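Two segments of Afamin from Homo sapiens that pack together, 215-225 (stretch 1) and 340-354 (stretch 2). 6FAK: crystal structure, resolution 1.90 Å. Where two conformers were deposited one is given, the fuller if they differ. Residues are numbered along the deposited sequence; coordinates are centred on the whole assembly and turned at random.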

# COMPACT_ATOMS: atom_id res chain seq x y z
N HIS A 215 -12.78 -7.27 8.13
CA HIS A 215 -12.21 -8.56 8.58
C HIS A 215 -12.58 -9.78 7.67
O HIS A 215 -12.01 -10.88 7.80
N PHE A 216 -13.49 -9.56 6.73
CA PHE A 216 -13.63 -10.50 5.61
C PHE A 216 -12.37 -10.65 4.74
O PHE A 216 -12.06 -11.75 4.25
N ILE A 217 -11.61 -9.56 4.65
CA ILE A 217 -10.32 -9.59 4.00
C ILE A 217 -9.40 -10.61 4.67
O ILE A 217 -8.74 -11.34 3.99
N TYR A 218 -9.35 -10.62 6.01
CA TYR A 218 -8.43 -11.48 6.73
C TYR A 218 -8.92 -12.93 6.67
O TYR A 218 -8.12 -13.88 6.64
N ILE A 219 -10.23 -13.13 6.68
CA ILE A 219 -10.76 -14.49 6.54
C ILE A 219 -10.32 -15.02 5.19
O ILE A 219 -9.83 -16.17 5.08
N ALA A 220 -10.49 -14.19 4.16
CA ALA A 220 -10.16 -14.67 2.81
C ALA A 220 -8.67 -14.98 2.67
O ALA A 220 -8.36 -16.02 2.18
N ILE A 221 -7.77 -14.09 3.14
CA ILE A 221 -6.32 -14.28 3.00
C ILE A 221 -5.82 -15.46 3.84
O ILE A 221 -5.02 -16.29 3.35
N LEU A 222 -6.23 -15.50 5.11
CA LEU A 222 -5.79 -16.61 5.99
C LEU A 222 -6.30 -18.01 5.55
O LEU A 222 -5.61 -19.06 5.71
N SER A 223 -7.52 -18.05 5.03
CA SER A 223 -8.10 -19.31 4.54
C SER A 223 -7.39 -19.81 3.27
O SER A 223 -7.18 -21.00 3.10
N GLN A 224 -6.99 -18.89 2.39
CA GLN A 224 -6.15 -19.25 1.23
C GLN A 224 -4.77 -19.73 1.63
O GLN A 224 -4.27 -20.69 1.06
N LYS A 225 -4.16 -19.03 2.57
CA LYS A 225 -2.81 -19.34 3.01
C LYS A 225 -2.72 -20.61 3.85
O LYS A 225 -1.74 -21.36 3.72
N ARG A 340 -10.78 -23.28 -0.96
CA ARG A 340 -10.90 -24.07 -2.17
C ARG A 340 -10.60 -23.36 -3.48
O ARG A 340 -10.62 -24.00 -4.50
N HIS A 341 -10.32 -22.07 -3.46
CA HIS A 341 -10.03 -21.30 -4.67
C HIS A 341 -8.78 -20.46 -4.44
O HIS A 341 -8.82 -19.23 -4.45
N PRO A 342 -7.62 -21.13 -4.26
CA PRO A 342 -6.34 -20.45 -4.19
C PRO A 342 -5.95 -19.63 -5.41
O PRO A 342 -5.08 -18.77 -5.29
N ASP A 343 -6.59 -19.89 -6.55
CA ASP A 343 -6.34 -19.15 -7.81
C ASP A 343 -7.07 -17.79 -7.95
O ASP A 343 -6.85 -17.09 -8.96
N LEU A 344 -7.93 -17.45 -6.99
CA LEU A 344 -8.70 -16.19 -7.03
C LEU A 344 -8.03 -15.10 -6.23
O LEU A 344 -7.35 -15.37 -5.21
N SER A 345 -8.21 -13.87 -6.69
CA SER A 345 -7.76 -12.70 -5.95
C SER A 345 -8.64 -12.44 -4.73
O SER A 345 -9.75 -12.89 -4.65
N ILE A 346 -8.10 -11.69 -3.79
CA ILE A 346 -8.86 -11.30 -2.62
C ILE A 346 -10.08 -10.46 -3.00
O ILE A 346 -11.16 -10.77 -2.51
N PRO A 347 -9.95 -9.43 -3.88
CA PRO A 347 -11.14 -8.68 -4.32
C PRO A 347 -12.22 -9.55 -5.03
O PRO A 347 -13.41 -9.37 -4.79
N GLU A 348 -11.77 -10.54 -5.83
CA GLU A 348 -12.68 -11.47 -6.48
C GLU A 348 -13.44 -12.29 -5.42
O GLU A 348 -14.61 -12.45 -5.53
N LEU A 349 -12.75 -12.79 -4.41
CA LEU A 349 -13.43 -13.54 -3.35
C LEU A 349 -14.47 -12.68 -2.62
O LEU A 349 -15.53 -13.14 -2.34
N LEU A 350 -14.14 -11.42 -2.34
CA LEU A 350 -15.08 -10.54 -1.68
C LEU A 350 -16.26 -10.16 -2.56
O LEU A 350 -17.34 -9.99 -2.04
N ARG A 351 -16.05 -10.01 -3.89
CA ARG A 351 -17.16 -9.84 -4.79
C ARG A 351 -18.14 -11.06 -4.74
O ARG A 351 -19.36 -10.88 -4.70
N ILE A 352 -17.56 -12.25 -4.73
CA ILE A 352 -18.32 -13.49 -4.63
C ILE A 352 -19.13 -13.55 -3.33
O ILE A 352 -20.32 -13.93 -3.34
N VAL A 353 -18.53 -13.13 -2.22
CA VAL A 353 -19.24 -13.11 -0.95
C VAL A 353 -20.45 -12.17 -1.05
O VAL A 353 -21.57 -12.54 -0.61
N GLN A 354 -20.26 -10.98 -1.63
CA GLN A 354 -21.36 -10.03 -1.77
C GLN A 354 -22.47 -10.53 -2.66
O GLN A 354 -23.68 -10.32 -2.38

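A buried amide is costly unless its hydrogen-bonding groups find partners, and a loop that leaves backbone carbonyls free just before a helix is a natural place to find them. The packing of two segments of afamin illustrates the principle. Q224, near the end of the first helix, points toward the second stretch with chi1 at -98°, between wells, and chi2 in t. Its NE2 donates to L344 O at 2.8 Å and to H341 O at 3.0 Å, so a single amide nitrogen spans the two ends of the type I turn from H341 to L344. The turn's own bond, L344 N to H341 O at 3.2 Å, shares one of these acceptors. The other half of the amide is served by water 1, which donates to Q224 OE1 at 2.7 Å and to L344 O at 2.9 Å; L344 O thus receives both the amide and the water.

Beyond the turn, S345 caps the second helix. Its CA-to-CB bond points away from the first stretch, and its chi1 in p allows OG to accept from E348 N at 3.0 Å. The side chain of the same E348 forms a salt bridge with R351, E348 OE1 to R351 NH2 at 2.8 Å. Neither of these residues touches the first stretch, and the polar work across the contact falls to Q224.

Around this anchor the interface is apolar. The helices cross at 119°, with axes 9.8 Å apart at closest approach. I346, both chi angles in m, points toward the first helix as a knob among I217, A220, I221 and Q224. Its CD1 lies 3.6 Å from I221 CG1 and 3.4 Å from Q224 OE1, so the methyl packs against the amide as well as against hydrocarbon. A220 also points in, with A220 CA 6.5 Å from I346 CA and A220 CB 4.3 Å from I346 CD1. The A220 methyl CB meets L349 CD1 at 4.1 Å, while L349, in m and t, also brings CD1 to 3.7 Å from Q224 NE2.

Farther from the turn, L350 (m, t) spreads its two methyls between neighbours: CD1 is 3.9 Å from I217 CG1, and CD2 is 4.0 Å from F216 CB. I217, also m and t, leaves its backbone sideways yet still reaches I346, CG2 to CG2 at 4.4 Å. The contact thins at V353, in t and pointing toward the first helix, whose CG1 lies 4.5 Å from CD2 of F216 (chi1 in m).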

# COMPACT_ATOMS: atom_id res chain seq x y z
CB HIS A 215 -12.58 -8.86 10.03
CG HIS A 215 -13.91 -9.53 10.19
ND1 HIS A 215 -15.10 -8.86 10.06
CD2 HIS A 215 -14.23 -10.81 10.49
CE1 HIS A 215 -16.11 -9.70 10.23
NE2 HIS A 215 -15.61 -10.89 10.52
CB PHE A 216 -14.92 -10.23 4.82
CG PHE A 216 -16.13 -10.76 5.52
CD1 PHE A 216 -16.65 -10.12 6.66
CD2 PHE A 216 -16.69 -11.96 5.15
CE1 PHE A 216 -17.76 -10.63 7.34
CE2 PHE A 216 -17.79 -12.49 5.84
CZ PHE A 216 -18.31 -11.86 6.94
CB ILE A 217 -9.60 -8.20 4.01
CG1 ILE A 217 -10.35 -7.22 3.15
CG2 ILE A 217 -8.14 -8.32 3.52
CD1 ILE A 217 -9.77 -5.82 3.25
CB TYR A 218 -8.21 -11.03 8.21
CG TYR A 218 -8.23 -9.52 8.52
CD1 TYR A 218 -7.44 -8.62 7.80
CD2 TYR A 218 -8.99 -9.01 9.59
CE1 TYR A 218 -7.47 -7.24 8.08
CE2 TYR A 218 -8.99 -7.66 9.91
CZ TYR A 218 -8.25 -6.76 9.14
OH TYR A 218 -8.31 -5.40 9.43
CB ILE A 219 -12.30 -14.58 6.67
CG1 ILE A 219 -12.77 -14.23 8.09
CG2 ILE A 219 -12.77 -16.01 6.30
CD1 ILE A 219 -14.25 -13.83 8.17
CB ALA A 220 -10.61 -13.70 1.72
CB ILE A 221 -5.53 -13.02 3.45
CG1 ILE A 221 -5.72 -11.87 2.46
CG2 ILE A 221 -4.01 -13.32 3.56
CD1 ILE A 221 -5.28 -10.52 3.02
CB LEU A 222 -6.15 -16.28 7.42
CG LEU A 222 -5.51 -15.01 8.03
CD1 LEU A 222 -6.09 -14.67 9.38
CD2 LEU A 222 -4.00 -15.25 8.18
CB SER A 223 -9.62 -19.18 4.30
OG SER A 223 -10.34 -18.74 5.44
CB GLN A 224 -5.95 -18.06 0.27
CG GLN A 224 -6.86 -18.08 -0.89
CD GLN A 224 -6.59 -16.98 -1.90
OE1 GLN A 224 -5.84 -16.01 -1.65
NE2 GLN A 224 -7.22 -17.11 -3.04
CB LYS A 225 -2.25 -18.16 3.81
CG LYS A 225 -0.77 -18.27 4.11
CD LYS A 225 -0.32 -17.09 4.95
CE LYS A 225 1.19 -17.05 5.17
NZ LYS A 225 1.81 -16.15 4.15
CB ARG A 340 -12.30 -24.65 -2.30
CG ARG A 340 -12.61 -25.70 -1.27
CD ARG A 340 -14.09 -26.05 -1.39
NE ARG A 340 -14.46 -27.19 -0.55
CZ ARG A 340 -14.64 -27.10 0.75
NH1 ARG A 340 -14.46 -25.93 1.36
NH2 ARG A 340 -14.98 -28.17 1.45
CB HIS A 341 -11.24 -20.41 -5.01
CG HIS A 341 -12.46 -21.17 -5.40
ND1 HIS A 341 -13.35 -21.66 -4.47
CD2 HIS A 341 -12.90 -21.59 -6.61
CE1 HIS A 341 -14.32 -22.30 -5.10
NE2 HIS A 341 -14.06 -22.28 -6.40
CB PRO A 342 -5.32 -21.60 -4.00
CG PRO A 342 -5.98 -22.77 -4.59
CD PRO A 342 -7.45 -22.59 -4.28
CB ASP A 343 -6.71 -20.04 -9.01
CG ASP A 343 -8.15 -20.61 -8.95
OD1 ASP A 343 -8.68 -21.04 -7.86
OD2 ASP A 343 -8.75 -20.68 -10.04
CB LEU A 344 -10.14 -16.39 -6.54
CG LEU A 344 -11.00 -17.39 -7.34
CD1 LEU A 344 -12.42 -17.47 -6.84
CD2 LEU A 344 -10.97 -17.12 -8.84
CB SER A 345 -7.78 -11.48 -6.85
OG SER A 345 -9.09 -11.01 -7.10
CB ILE A 346 -7.97 -10.64 -1.53
CG1 ILE A 346 -6.77 -11.55 -1.14
CG2 ILE A 346 -8.79 -10.32 -0.29
CD1 ILE A 346 -7.11 -12.96 -0.68
CB PRO A 347 -10.56 -7.60 -5.27
CG PRO A 347 -9.15 -7.48 -4.93
CD PRO A 347 -8.70 -8.79 -4.31
CB GLU A 348 -11.99 -12.39 -7.50
CG GLU A 348 -13.02 -13.24 -8.28
CD GLU A 348 -13.97 -12.40 -9.16
OE1 GLU A 348 -13.59 -11.29 -9.60
OE2 GLU A 348 -15.09 -12.88 -9.47
CB LEU A 349 -12.45 -14.07 -2.35
CG LEU A 349 -11.51 -15.14 -2.90
CD1 LEU A 349 -10.35 -15.35 -1.99
CD2 LEU A 349 -12.25 -16.44 -3.17
CB LEU A 350 -14.40 -9.26 -1.16
CG LEU A 350 -13.22 -9.61 -0.23
CD1 LEU A 350 -12.48 -8.32 0.11
CD2 LEU A 350 -13.66 -10.35 1.00
CB ARG A 351 -16.69 -9.55 -6.24
CG ARG A 351 -16.06 -8.16 -6.39
CD ARG A 351 -15.80 -7.87 -7.84
NE ARG A 351 -14.63 -8.58 -8.34
CZ ARG A 351 -13.37 -8.15 -8.35
NH1 ARG A 351 -13.03 -7.02 -7.75
NH2 ARG A 351 -12.43 -8.88 -8.91
CB ILE A 352 -17.40 -14.73 -4.88
CG1 ILE A 352 -17.06 -14.74 -6.38
CG2 ILE A 352 -18.08 -16.05 -4.46
CD1 ILE A 352 -15.91 -15.63 -6.74
CB VAL A 353 -18.35 -12.75 0.24
CG1 VAL A 353 -19.18 -12.64 1.51
CG2 VAL A 353 -17.22 -13.77 0.45
CB GLN A 354 -20.83 -8.70 -2.32
CG GLN A 354 -21.87 -7.61 -2.41
CD GLN A 354 -22.38 -7.23 -1.02
OE1 GLN A 354 -21.57 -6.93 -0.13
NE2 GLN A 354 -23.69 -7.32 -0.81
O HOH W 1 -5.26 -14.21 -3.57